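Local coordinates for Acarbose/maltose binding protein GacH (Streptomyces glaucescens, PDB 3K01) that binds acarbose and an acarbose homolog as the solute receptor of an ABC transporter, and probably also maltose, at residues E38-T43 with E330-L335; Y134-V139 with W298-Y303; T180-R185 with K232-D237; V211-E216 with A398-A403. All blocks are in the same frame, centred on the assembly; numbering follows the deposited sequence. Where two conformers were deposited one is given.

Overall arrangement
Contacts 1 and 2 lie in one lobe of this two-lobed receptor, contacts 3 and 4 in the other. In this class of binding proteins the sugar is held in the cleft between the lobes. Contacts 1 and 2 have centres 17 Å apart and touch directly, L334 CB packing on V139 CG1 at 3.8 Å. Contacts 2 and 3 belong to the same branched sheet, yet their centres are 36 Å apart, on opposite sides of the chain's centre. Contact 4 stands about 25 Å from contact 3, centre to centre, and is joined to it by helix 216-230. The farthest pair is contacts 1 and 4, whose centres are 39 Å apart.

Contact 1. Residues E38-T43 with E330-L335; sequences EAEKAT and EKLSLL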
loop_
_atom_site.group_PDB
_atom_site.type_symbol
_atom_site.label_atom_id
_atom_site.label_comp_id
_atom_site.label_asym_id
_atom_site.label_seq_id
_atom_site.Cartn_x
_atom_site.Cartn_y
_atom_site.Cartn_z
ATOM N N GLU A 38 -7.637 -15.872 -3.149
ATOM C CA GLU A 38 -8.048 -17.271 -3.059
ATOM C C GLU A 38 -7.645 -17.939 -1.746
ATOM O O GLU A 38 -8.419 -18.718 -1.184
ATOM C CB GLU A 38 -7.487 -18.052 -4.263
ATOM C CG GLU A 38 -7.679 -19.563 -4.221
ATOM C CD GLU A 38 -9.126 -19.993 -4.394
ATOM O OE1 GLU A 38 -9.922 -19.254 -5.033
ATOM O OE2 GLU A 38 -9.465 -21.093 -3.904
ATOM N N ALA A 39 -6.437 -17.639 -1.273
ATOM C CA ALA A 39 -5.913 -18.244 -0.059
ATOM C C ALA A 39 -6.497 -17.607 1.201
ATOM O O ALA A 39 -6.463 -18.208 2.275
ATOM C CB ALA A 39 -4.395 -18.149 -0.031
ATOM N N GLU A 40 -6.988 -16.372 1.072
ATOM C CA GLU A 40 -7.477 -15.605 2.229
ATOM C C GLU A 40 -8.975 -15.713 2.451
ATOM O O GLU A 40 -9.442 -15.506 3.568
ATOM C CB GLU A 40 -7.126 -14.128 2.055
ATOM C CG GLU A 40 -5.638 -13.871 2.071
ATOM C CD GLU A 40 -5.237 -12.523 1.531
ATOM O OE1 GLU A 40 -6.051 -11.861 0.833
ATOM O OE2 GLU A 40 -4.069 -12.140 1.805
ATOM N N LYS A 41 -9.722 -16.041 1.396
ATOM C CA LYS A 41 -11.176 -15.820 1.433
ATOM C C LYS A 41 -11.930 -16.751 2.376
ATOM O O LYS A 41 -12.940 -16.340 2.958
ATOM C CB LYS A 41 -11.791 -15.825 0.033
ATOM C CG LYS A 41 -11.690 -17.169 -0.691
ATOM C CD LYS A 41 -12.146 -17.038 -2.127
ATOM C CE LYS A 41 -12.120 -18.396 -2.832
ATOM N NZ LYS A 41 -12.482 -18.236 -4.259
ATOM N N ALA A 42 -11.458 -17.984 2.559
ATOM C CA ALA A 42 -12.124 -18.883 3.522
ATOM C C ALA A 42 -12.048 -18.309 4.936
ATOM O O ALA A 42 -13.024 -18.321 5.680
ATOM C CB ALA A 42 -11.529 -20.306 3.483
ATOM N N THR A 43 -10.880 -17.790 5.297
ATOM C CA THR A 43 -10.697 -17.194 6.615
ATOM C C THR A 43 -11.558 -15.948 6.766
ATOM O O THR A 43 -12.220 -15.766 7.808
ATOM C CB THR A 43 -9.221 -16.838 6.858
ATOM O OG1 THR A 43 -8.451 -18.045 6.870
ATOM C CG2 THR A 43 -9.016 -16.100 8.174
ATOM N N GLU A 330 -2.770 -13.895 12.550
ATOM C CA GLU A 330 -2.404 -15.259 12.924
ATOM C C GLU A 330 -2.684 -16.221 11.789
ATOM O O GLU A 330 -1.918 -17.157 11.563
ATOM C CB GLU A 330 -3.151 -15.686 14.194
ATOM C CG GLU A 330 -2.675 -14.946 15.439
ATOM C CD GLU A 330 -3.594 -15.139 16.633
ATOM O OE1 GLU A 330 -4.783 -15.477 16.411
ATOM O OE2 GLU A 330 -3.142 -14.897 17.776
ATOM N N LYS A 331 -3.770 -16.010 11.070
ATOM C CA LYS A 331 -4.197 -16.934 10.020
ATOM C C LYS A 331 -3.650 -16.598 8.640
ATOM O O LYS A 331 -3.406 -17.505 7.836
ATOM C CB LYS A 331 -5.730 -17.023 9.963
ATOM C CG LYS A 331 -6.362 -17.549 11.252
ATOM C CD LYS A 331 -7.883 -17.412 11.272
ATOM C CE LYS A 331 -8.478 -17.890 12.586
ATOM N NZ LYS A 331 -9.831 -18.483 12.344
ATOM N N LEU A 332 -3.464 -15.309 8.349
ATOM C CA LEU A 332 -3.160 -14.855 6.996
ATOM C C LEU A 332 -1.898 -14.017 6.882
ATOM O O LEU A 332 -1.503 -13.689 5.779
ATOM C CB LEU A 332 -4.333 -14.026 6.449
ATOM C CG LEU A 332 -5.691 -14.736 6.413
ATOM C CD1 LEU A 332 -6.744 -13.771 5.885
ATOM C CD2 LEU A 332 -5.599 -16.011 5.533
ATOM N N SER A 333 -1.333 -13.593 8.009
ATOM C CA SER A 333 -0.115 -12.773 8.045
ATOM C C SER A 333 -0.293 -11.410 7.373
ATOM O O SER A 333 0.683 -10.804 6.921
ATOM C CB SER A 333 1.061 -13.527 7.418
ATOM O OG SER A 333 1.345 -14.673 8.202
ATOM N N LEU A 334 -1.529 -10.909 7.323
ATOM C CA LEU A 334 -1.765 -9.525 6.910
ATOM C C LEU A 334 -1.461 -8.600 8.052
ATOM O O LEU A 334 -1.657 -8.950 9.222
ATOM C CB LEU A 334 -3.200 -9.345 6.424
ATOM C CG LEU A 334 -3.553 -10.150 5.181
ATOM C CD1 LEU A 334 -5.046 -10.051 4.880
ATOM C CD2 LEU A 334 -2.689 -9.710 3.978
ATOM N N LEU A 335 -1.011 -7.397 7.741
ATOM C CA LEU A 335 -0.491 -6.508 8.774
ATOM C C LEU A 335 -1.614 -5.655 9.377
ATOM O O LEU A 335 -2.341 -5.000 8.647
ATOM C CB LEU A 335 0.609 -5.591 8.203
ATOM C CG LEU A 335 1.751 -6.352 7.522
ATOM C CD1 LEU A 335 2.636 -5.398 6.750
ATOM C CD2 LEU A 335 2.580 -7.148 8.556
HETATM O O HOH W 1 -2.197 -13.609 3.110
HETATM O O HOH W 2 -11.335 -17.191 10.444
#
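E40, near the start of helix 41-49, and L332, the last residue of helix 322-332, bring their CA atoms to 6.5 Å, and T43 and K331 bring theirs to 7.3 Å. L332 is the central apolar group. With CG beside its own backbone N (chi1 -58°), its isobutyl end reaches across so that CD2 meets OG1 of T43 tip to tip at 3.7 Å and lies over CA of E40, while CD1 rests against CB of E40. The methyl of T43 serves the other neighbour: CG2 touches CD of K331 at 3.6 Å, packing on the aliphatic part of the lysine. The amine of K331 continues past it to a water, which in turn donates to the carbonyl of T43. On the far side of L332, the extended chain of E40 brings OE2 to 3.5 Å from CD2 of L334, the two side chains arriving from opposite directions. That oxygen accepts a hydrogen bond from a second water, 2.7 Å away, which also donates to O of L332; the carboxylate thus reaches the end of helix 322-332 through solvent. S333, with positive phi, leaves the helix, and L334 beyond it points its side chain back toward E40. Y44 adds to the packing on both leucines. This is a surface contact between the start of one helical region and the end of helix 322-332, in an α/β lobe of a solute-binding protein: helix 41-49 belongs to the β-α-β crossover between the parallel strands 28-34 and 58-64.

Contact 2. Residues Y134-V139 with W298-Y303; sequences YAVPQV and WNLSVY
V136 and L300 form an antiparallel hydrogen-bonded pair, V136 N donating to L300 O at 2.9 Å and L300 N to V136 O at 2.8 Å. The next pair, P137 with N299, is non-hydrogen-bonded; P137 has no N-H to offer, and its carbonyl is taken by OG of S320. Beyond it the register slips by one residue. W298 O accepts a sound bond from V139 N at 3.0 Å and a weak, bent one from Q138 N, while W298 N donates to V139 O at 2.9 Å: a classic β bulge, in which one carbonyl serves two amides. At the other end, OG of S301, in one of its two conformers, can donate to Y134 O at 2.9 Å and also meet OG1 of T90; a water accepting from V302 N probably donates to the same carbonyl. Q138, its CG anti to the backbone N (chi1 -172°), runs alongside W298, the amide and indole planes 64° apart, and puts OE1 3.5 Å from CB of W298. The stronger partner of OE1 is NE of R89, which also makes a cation-pi contact with the indole. CG2 of V139 meets the indole edge in plane, 3.9 Å from CD1. N and O of both W298 and V139 are thus bonded across the bulge, and the R89 guanidinium engages both the Q138 amide oxygen and the W298 indole.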
loop_
_atom_site.group_PDB
_atom_site.type_symbol
_atom_site.label_atom_id
_atom_site.label_comp_id
_atom_site.label_asym_id
_atom_site.label_seq_id
_atom_site.Cartn_x
_atom_site.Cartn_y
_atom_site.Cartn_z
ATOM N N TYR A 134 -15.193 8.051 6.217
ATOM C CA TYR A 134 -15.990 7.169 5.391
ATOM C C TYR A 134 -15.551 5.712 5.448
ATOM O O TYR A 134 -15.972 4.898 4.618
ATOM C CB TYR A 134 -15.977 7.646 3.931
ATOM C CG TYR A 134 -16.662 8.972 3.725
ATOM C CD1 TYR A 134 -18.045 9.021 3.549
ATOM C CD2 TYR A 134 -15.942 10.159 3.687
ATOM C CE1 TYR A 134 -18.693 10.243 3.351
ATOM C CE2 TYR A 134 -16.582 11.371 3.504
ATOM C CZ TYR A 134 -17.933 11.399 3.322
ATOM O OH TYR A 134 -18.579 12.620 3.136
ATOM N N ALA A 135 -14.693 5.375 6.399
ATOM C CA ALA A 135 -14.238 3.990 6.504
ATOM C C ALA A 135 -13.668 3.761 7.876
ATOM O O ALA A 135 -13.455 4.708 8.632
ATOM C CB ALA A 135 -13.171 3.663 5.412
ATOM N N VAL A 136 -13.388 2.494 8.164
ATOM C CA VAL A 136 -12.558 2.098 9.303
ATOM C C VAL A 136 -11.375 1.262 8.758
ATOM O O VAL A 136 -11.523 0.529 7.787
ATOM C CB VAL A 136 -13.326 1.292 10.383
ATOM C CG1 VAL A 136 -14.373 2.194 11.042
ATOM C CG2 VAL A 136 -13.996 0.044 9.792
ATOM N N PRO A 137 -10.204 1.370 9.390
ATOM C CA PRO A 137 -9.028 0.651 8.850
ATOM C C PRO A 137 -9.076 -0.833 9.102
ATOM O O PRO A 137 -9.608 -1.301 10.120
ATOM C CB PRO A 137 -7.853 1.274 9.623
ATOM C CG PRO A 137 -8.395 2.576 10.187
ATOM C CD PRO A 137 -9.821 2.204 10.536
ATOM N N GLN A 138 -8.470 -1.587 8.194
ATOM C CA GLN A 138 -8.426 -3.044 8.312
ATOM C C GLN A 138 -6.980 -3.567 8.266
ATOM O O GLN A 138 -6.487 -4.092 9.273
ATOM C CB GLN A 138 -9.283 -3.702 7.251
ATOM C CG GLN A 138 -9.431 -5.192 7.454
ATOM C CD GLN A 138 -9.977 -5.864 6.241
ATOM O OE1 GLN A 138 -9.462 -5.652 5.139
ATOM N NE2 GLN A 138 -11.051 -6.672 6.398
ATOM N N VAL A 139 -6.288 -3.400 7.132
ATOM C CA VAL A 139 -4.887 -3.844 7.043
ATOM C C VAL A 139 -4.070 -2.779 6.321
ATOM O O VAL A 139 -4.604 -1.958 5.556
ATOM C CB VAL A 139 -4.737 -5.201 6.302
ATOM C CG1 VAL A 139 -5.400 -6.353 7.074
ATOM C CG2 VAL A 139 -5.290 -5.125 4.930
ATOM N N TRP A 298 -6.170 -1.935 3.070
ATOM C CA TRP A 298 -7.622 -2.036 2.917
ATOM C C TRP A 298 -8.294 -1.498 4.148
ATOM O O TRP A 298 -7.809 -1.669 5.258
ATOM C CB TRP A 298 -8.060 -3.505 2.730
ATOM C CG TRP A 298 -7.565 -4.109 1.432
ATOM C CD1 TRP A 298 -6.377 -4.747 1.225
ATOM C CD2 TRP A 298 -8.213 -4.041 0.164
ATOM N NE1 TRP A 298 -6.272 -5.110 -0.095
ATOM C CE2 TRP A 298 -7.385 -4.694 -0.771
ATOM C CE3 TRP A 298 -9.448 -3.524 -0.269
ATOM C CZ2 TRP A 298 -7.736 -4.826 -2.120
ATOM C CZ3 TRP A 298 -9.799 -3.647 -1.604
ATOM C CH2 TRP A 298 -8.934 -4.288 -2.521
ATOM N N ASN A 299 -9.457 -0.905 3.899
ATOM C CA ASN A 299 -10.381 -0.387 4.889
ATOM C C ASN A 299 -11.726 -1.060 4.657
ATOM O O ASN A 299 -11.925 -1.805 3.695
ATOM C CB ASN A 299 -10.471 1.139 4.722
ATOM C CG ASN A 299 -9.155 1.831 5.025
ATOM O OD1 ASN A 299 -8.352 1.346 5.805
ATOM N ND2 ASN A 299 -8.941 2.987 4.415
ATOM N N LEU A 300 -12.676 -0.729 5.526
ATOM C CA LEU A 300 -14.072 -1.163 5.372
ATOM C C LEU A 300 -14.977 0.043 5.391
ATOM O O LEU A 300 -14.848 0.907 6.262
ATOM C CB LEU A 300 -14.478 -2.085 6.511
ATOM C CG LEU A 300 -13.578 -3.311 6.628
ATOM C CD1 LEU A 300 -13.262 -3.616 8.092
ATOM C CD2 LEU A 300 -14.179 -4.466 5.870
ATOM N N SER A 301 -15.870 0.102 4.411
ATOM C CA SER A 301 -16.793 1.221 4.269
ATOM C C SER A 301 -18.221 0.727 4.182
ATOM O O SER A 301 -18.478 -0.434 3.851
ATOM C CB SER A 301 -16.447 2.003 3.009
ATOM O OG SER A 301 -15.144 2.537 3.125
ATOM N N VAL A 302 -19.150 1.620 4.472
ATOM C CA VAL A 302 -20.575 1.330 4.450
ATOM C C VAL A 302 -21.164 2.052 3.241
ATOM O O VAL A 302 -20.884 3.231 3.027
ATOM C CB VAL A 302 -21.237 1.810 5.746
ATOM C CG1 VAL A 302 -22.746 1.595 5.672
ATOM C CG2 VAL A 302 -20.644 1.098 6.988
ATOM N N TYR A 303 -21.950 1.332 2.447
ATOM C CA TYR A 303 -22.621 1.927 1.307
ATOM C C TYR A 303 -23.634 2.975 1.743
ATOM O O TYR A 303 -24.454 2.739 2.640
ATOM C CB TYR A 303 -23.268 0.810 0.513
ATOM C CG TYR A 303 -24.267 1.245 -0.536
ATOM C CD1 TYR A 303 -23.951 2.221 -1.493
ATOM C CD2 TYR A 303 -25.529 0.669 -0.572
ATOM C CE1 TYR A 303 -24.883 2.605 -2.460
ATOM C CE2 TYR A 303 -26.470 1.046 -1.554
ATOM C CZ TYR A 303 -26.128 2.008 -2.476
ATOM O OH TYR A 303 -27.058 2.413 -3.431
HETATM O O HOH W 3 -18.614 4.301 5.211
#

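Contact 3. Residues T180-R185 with K232-D237; sequences TGLYLR and KAAITD
The methyl of A234 is a small bump that fits between two larger ones, its CB 4.0 Å from CB of L182 and 3.9 Å from CB of L184. Helix 193-198 packs on both leucines, and helix 216-230 on L184. T180 fills a different hollow: CG2 settles on the backbone, 3.5 Å from A233 O and over CA of A234, with CG2 of I235 crossing obliquely 4.1 Å away. On the opposite face Y183, swung away from its own backbone N by a chi1 of -172°, lays its ring over I235 O, which stands 3.9 Å above the plane toward the rim, while CG1 of I235 crosses near CD1. The hydroxyl donates to D237 OD2 at 2.6 Å, using the anti lone pair of that oxygen at the ring edge. Ring and carboxylate are nearly coplanar, 22° apart, and helix 241-251 closes over both. T236 fits beside L184, its OG1 donating to L184 O at 2.7 Å. Between the backbones, L182 N bonds to A233 O, I235 N to L182 O and L184 N to I235 O. Such parallel pairing marks a β-α-β crossover in the second α/β lobe, its connection carrying helix 193-198, a small hairpin and helix 216-230.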
loop_
_atom_site.group_PDB
_atom_site.type_symbol
_atom_site.label_atom_id
_atom_site.label_comp_id
_atom_site.label_asym_id
_atom_site.label_seq_id
_atom_site.Cartn_x
_atom_site.Cartn_y
_atom_site.Cartn_z
ATOM N N THR A 180 24.796 -7.053 -9.354
ATOM C CA THR A 180 24.431 -5.634 -9.290
ATOM C C THR A 180 23.782 -5.353 -7.925
ATOM O O THR A 180 23.134 -6.238 -7.350
ATOM C CB THR A 180 23.477 -5.315 -10.450
ATOM O OG1 THR A 180 24.224 -5.383 -11.661
ATOM C CG2 THR A 180 22.853 -3.933 -10.348
ATOM N N GLY A 181 23.979 -4.162 -7.379
ATOM C CA GLY A 181 23.357 -3.867 -6.076
ATOM C C GLY A 181 21.849 -3.993 -6.045
ATOM O O GLY A 181 21.310 -4.713 -5.206
ATOM N N LEU A 182 21.181 -3.284 -6.958
ATOM C CA LEU A 182 19.742 -3.076 -6.852
ATOM C C LEU A 182 19.043 -3.358 -8.165
ATOM O O LEU A 182 19.507 -2.943 -9.236
ATOM C CB LEU A 182 19.505 -1.603 -6.478
ATOM C CG LEU A 182 18.061 -1.106 -6.343
ATOM C CD1 LEU A 182 17.309 -1.797 -5.195
ATOM C CD2 LEU A 182 17.963 0.398 -6.196
ATOM N N TYR A 183 17.873 -3.998 -8.101
ATOM C CA TYR A 183 16.936 -3.944 -9.224
ATOM C C TYR A 183 15.987 -2.806 -8.976
ATOM O O TYR A 183 15.294 -2.835 -7.967
ATOM C CB TYR A 183 16.149 -5.251 -9.418
ATOM C CG TYR A 183 15.363 -5.189 -10.703
ATOM C CD1 TYR A 183 15.889 -5.715 -11.873
ATOM C CD2 TYR A 183 14.150 -4.523 -10.777
ATOM C CE1 TYR A 183 15.208 -5.606 -13.087
ATOM C CE2 TYR A 183 13.453 -4.433 -11.983
ATOM C CZ TYR A 183 13.987 -4.969 -13.099
ATOM O OH TYR A 183 13.282 -4.835 -14.276
ATOM N N LEU A 184 16.005 -1.783 -9.843
ATOM C CA LEU A 184 15.151 -0.611 -9.687
ATOM C C LEU A 184 13.973 -0.829 -10.611
ATOM O O LEU A 184 14.143 -0.913 -11.839
ATOM C CB LEU A 184 15.949 0.644 -10.056
ATOM C CG LEU A 184 15.180 1.971 -9.910
ATOM C CD1 LEU A 184 16.108 3.068 -9.504
ATOM C CD2 LEU A 184 14.478 2.366 -11.200
ATOM N N ARG A 185 12.775 -0.964 -10.049
ATOM C CA ARG A 185 11.592 -1.195 -10.865
ATOM C C ARG A 185 11.282 0.060 -11.673
ATOM O O ARG A 185 11.002 1.109 -11.090
ATOM C CB ARG A 185 10.403 -1.552 -9.972
ATOM C CG ARG A 185 9.063 -1.680 -10.679
ATOM C CD ARG A 185 8.895 -3.083 -11.142
ATOM N NE ARG A 185 7.594 -3.404 -11.779
ATOM C CZ ARG A 185 6.489 -3.790 -11.153
ATOM N NH1 ARG A 185 6.448 -3.903 -9.833
ATOM N NH2 ARG A 185 5.413 -4.088 -11.874
ATOM N N LYS A 232 25.509 2.323 -12.480
ATOM C CA LYS A 232 25.589 0.861 -12.403
ATOM C C LYS A 232 25.245 0.287 -11.039
ATOM O O LYS A 232 25.387 -0.930 -10.846
ATOM C CB LYS A 232 26.941 0.316 -12.901
ATOM C CG LYS A 232 27.257 0.769 -14.337
ATOM C CD LYS A 232 28.577 0.191 -14.825
ATOM C CE LYS A 232 29.724 0.763 -14.042
ATOM N NZ LYS A 232 30.952 -0.066 -14.234
ATOM N N ALA A 233 24.791 1.126 -10.119
ATOM C CA ALA A 233 24.285 0.620 -8.844
ATOM C C ALA A 233 23.039 -0.229 -9.040
ATOM O O ALA A 233 22.762 -1.114 -8.232
ATOM C CB ALA A 233 23.986 1.750 -7.905
ATOM N N ALA A 234 22.275 0.079 -10.083
ATOM C CA ALA A 234 20.989 -0.571 -10.324
ATOM C C ALA A 234 20.836 -0.925 -11.768
ATOM O O ALA A 234 21.456 -0.300 -12.652
ATOM C CB ALA A 234 19.833 0.331 -9.926
ATOM N N ILE A 235 19.978 -1.911 -12.019
ATOM C CA ILE A 235 19.517 -2.204 -13.369
ATOM C C ILE A 235 17.984 -2.086 -13.390
ATOM O O ILE A 235 17.324 -2.104 -12.354
ATOM C CB ILE A 235 19.946 -3.608 -13.855
ATOM C CG1 ILE A 235 19.538 -4.690 -12.842
ATOM C CG2 ILE A 235 21.449 -3.625 -14.156
ATOM C CD1 ILE A 235 19.731 -6.125 -13.354
ATOM N N THR A 236 17.427 -1.982 -14.588
ATOM C CA THR A 236 15.992 -1.811 -14.745
ATOM C C THR A 236 15.557 -2.338 -16.107
ATOM O O THR A 236 16.396 -2.784 -16.915
ATOM C CB THR A 236 15.592 -0.325 -14.565
ATOM O OG1 THR A 236 14.173 -0.251 -14.457
ATOM C CG2 THR A 236 16.064 0.526 -15.742
ATOM N N ASP A 237 14.245 -2.326 -16.346
ATOM C CA ASP A 237 13.679 -2.791 -17.619
ATOM C C ASP A 237 12.450 -1.955 -17.909
ATOM O O ASP A 237 11.682 -1.638 -17.006
ATOM C CB ASP A 237 13.271 -4.273 -17.556
ATOM C CG ASP A 237 14.446 -5.198 -17.434
ATOM O OD1 ASP A 237 15.089 -5.506 -18.456
ATOM O OD2 ASP A 237 14.717 -5.627 -16.290
HETATM O O HOH W 4 25.503 -3.141 -12.531
HETATM O O HOH W 5 26.015 -2.487 -8.570
HETATM O O HOH W 6 11.536 -2.533 -14.351
#

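Contact 4. Residues V211-E216 with A398-A403; sequences VTVDDE and ANTGDA
D214 and G401 approach to 5.2 Å between CA atoms, where the loop 211-216 comes down on one side of helix 393-407. The loop contains a type I β turn from T212 to D215, closed by D215 N bonding to T212 O at 3.0 Å. Having no side chain, G401 allows this close approach, and three groups gather round it. CG1 of V211 rests 3.9 Å from its CA, OD2 of D214 stands 3.6 Å from the same carbon, and CG1 of V213 comes to 3.7 Å from its N. V213 also meets T400, the two side chains crossing at about a right angle, with CG1 of V213 and CG2 of T400 3.7 Å apart. The turn links the small hairpin of strands 204-205 and 210-211 to helix 216-230, for which D215 is the N-cap; in one of its two conformers its OD1 accepts from N of G218. The contact thus sets the turn that precedes helix 216-230 against helix 393-407, the last helix of the chain, in the second lobe. T400 turns its methyl toward the valine because CG2 is anti to the backbone N, leaving OG1 (chi1 -51°) to bond to A396 O within the helix and to the hydroxyl of Y222 on helix 216-230. D214 has CG between its backbone N and carbonyl carbon (chi1 55°), and its carboxylate passes alongside the helix to a salt bridge between OD2 and NH1 of R405.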
loop_
_atom_site.group_PDB
_atom_site.type_symbol
_atom_site.label_atom_id
_atom_site.label_comp_id
_atom_site.label_asym_id
_atom_site.label_seq_id
_atom_site.Cartn_x
_atom_site.Cartn_y
_atom_site.Cartn_z
ATOM N N VAL A 211 -0.132 21.757 -6.626
ATOM C CA VAL A 211 0.656 20.653 -7.162
ATOM C C VAL A 211 2.110 20.841 -6.705
ATOM O O VAL A 211 2.690 21.926 -6.848
ATOM C CB VAL A 211 0.549 20.639 -8.681
ATOM C CG1 VAL A 211 1.581 19.691 -9.306
ATOM C CG2 VAL A 211 -0.849 20.226 -9.077
ATOM N N THR A 212 2.697 19.792 -6.143
ATOM C CA THR A 212 4.062 19.877 -5.623
ATOM C C THR A 212 5.035 18.888 -6.286
ATOM O O THR A 212 6.242 18.958 -6.018
ATOM C CB THR A 212 4.123 19.695 -4.091
ATOM O OG1 THR A 212 3.497 18.458 -3.758
ATOM C CG2 THR A 212 3.404 20.829 -3.341
ATOM N N VAL A 213 4.544 18.004 -7.148
ATOM C CA VAL A 213 5.399 16.984 -7.773
ATOM C C VAL A 213 6.510 17.572 -8.635
ATOM O O VAL A 213 7.532 16.908 -8.883
ATOM C CB VAL A 213 4.559 15.997 -8.597
ATOM C CG1 VAL A 213 4.115 16.605 -9.923
ATOM C CG2 VAL A 213 5.291 14.666 -8.819
ATOM N N ASP A 214 6.317 18.818 -9.071
ATOM C CA ASP A 214 7.307 19.491 -9.916
ATOM C C ASP A 214 8.137 20.520 -9.165
ATOM O O ASP A 214 8.791 21.376 -9.802
ATOM C CB ASP A 214 6.677 20.085 -11.183
ATOM C CG ASP A 214 5.524 21.031 -10.894
ATOM O OD1 ASP A 214 5.146 21.223 -9.723
ATOM O OD2 ASP A 214 5.029 21.624 -11.879
ATOM N N ASP A 215 8.110 20.502 -7.833
ATOM C CA ASP A 215 9.089 21.311 -7.135
ATOM C C ASP A 215 10.461 20.627 -7.216
ATOM O O ASP A 215 10.617 19.590 -7.876
ATOM C CB ASP A 215 8.654 21.598 -5.713
ATOM C CG ASP A 215 8.610 20.372 -4.864
ATOM O OD1 ASP A 215 9.175 19.319 -5.271
ATOM O OD2 ASP A 215 7.998 20.469 -3.777
ATOM N N GLU A 216 11.474 21.238 -6.620
ATOM C CA GLU A 216 12.807 20.703 -6.823
ATOM C C GLU A 216 12.981 19.289 -6.297
ATOM O O GLU A 216 13.775 18.523 -6.857
ATOM C CB GLU A 216 13.889 21.646 -6.312
ATOM C CG GLU A 216 14.222 22.740 -7.373
ATOM C CD GLU A 216 14.668 22.192 -8.768
ATOM O OE1 GLU A 216 15.372 21.158 -8.847
ATOM O OE2 GLU A 216 14.325 22.819 -9.801
ATOM N N ALA A 398 8.266 18.685 -14.786
ATOM C CA ALA A 398 7.346 19.669 -15.370
ATOM C C ALA A 398 6.166 18.997 -16.063
ATOM O O ALA A 398 5.002 19.422 -15.903
ATOM C CB ALA A 398 8.115 20.561 -16.355
ATOM N N ASN A 399 6.435 17.934 -16.809
ATOM C CA ASN A 399 5.375 17.223 -17.510
ATOM C C ASN A 399 4.414 16.583 -16.504
ATOM O O ASN A 399 3.195 16.571 -16.705
ATOM C CB ASN A 399 5.957 16.105 -18.380
ATOM C CG ASN A 399 6.598 16.615 -19.649
ATOM O OD1 ASN A 399 6.383 17.763 -20.063
ATOM N ND2 ASN A 399 7.386 15.774 -20.277
ATOM N N THR A 400 4.971 16.056 -15.415
ATOM C CA THR A 400 4.138 15.418 -14.384
ATOM C C THR A 400 3.234 16.499 -13.764
ATOM O O THR A 400 2.033 16.307 -13.595
ATOM C CB THR A 400 4.994 14.739 -13.295
ATOM O OG1 THR A 400 5.963 13.878 -13.909
ATOM C CG2 THR A 400 4.137 13.860 -12.393
ATOM N N GLY A 401 3.816 17.643 -13.430
ATOM C CA GLY A 401 3.053 18.737 -12.819
ATOM C C GLY A 401 1.975 19.269 -13.745
ATOM O O GLY A 401 0.857 19.547 -13.308
ATOM N N ASP A 402 2.290 19.403 -15.029
ATOM C CA ASP A 402 1.310 19.892 -15.989
ATOM C C ASP A 402 0.154 18.918 -16.096
ATOM O O ASP A 402 -1.003 19.337 -16.150
ATOM C CB ASP A 402 1.933 20.099 -17.366
ATOM C CG ASP A 402 2.813 21.325 -17.434
ATOM O OD1 ASP A 402 2.854 22.107 -16.459
ATOM O OD2 ASP A 402 3.466 21.501 -18.482
ATOM N N ALA A 403 0.450 17.614 -16.137
ATOM C CA ALA A 403 -0.600 16.618 -16.210
ATOM C C ALA A 403 -1.453 16.713 -14.941
ATOM O O ALA A 403 -2.690 16.594 -15.011
ATOM C CB ALA A 403 -0.006 15.217 -16.378
#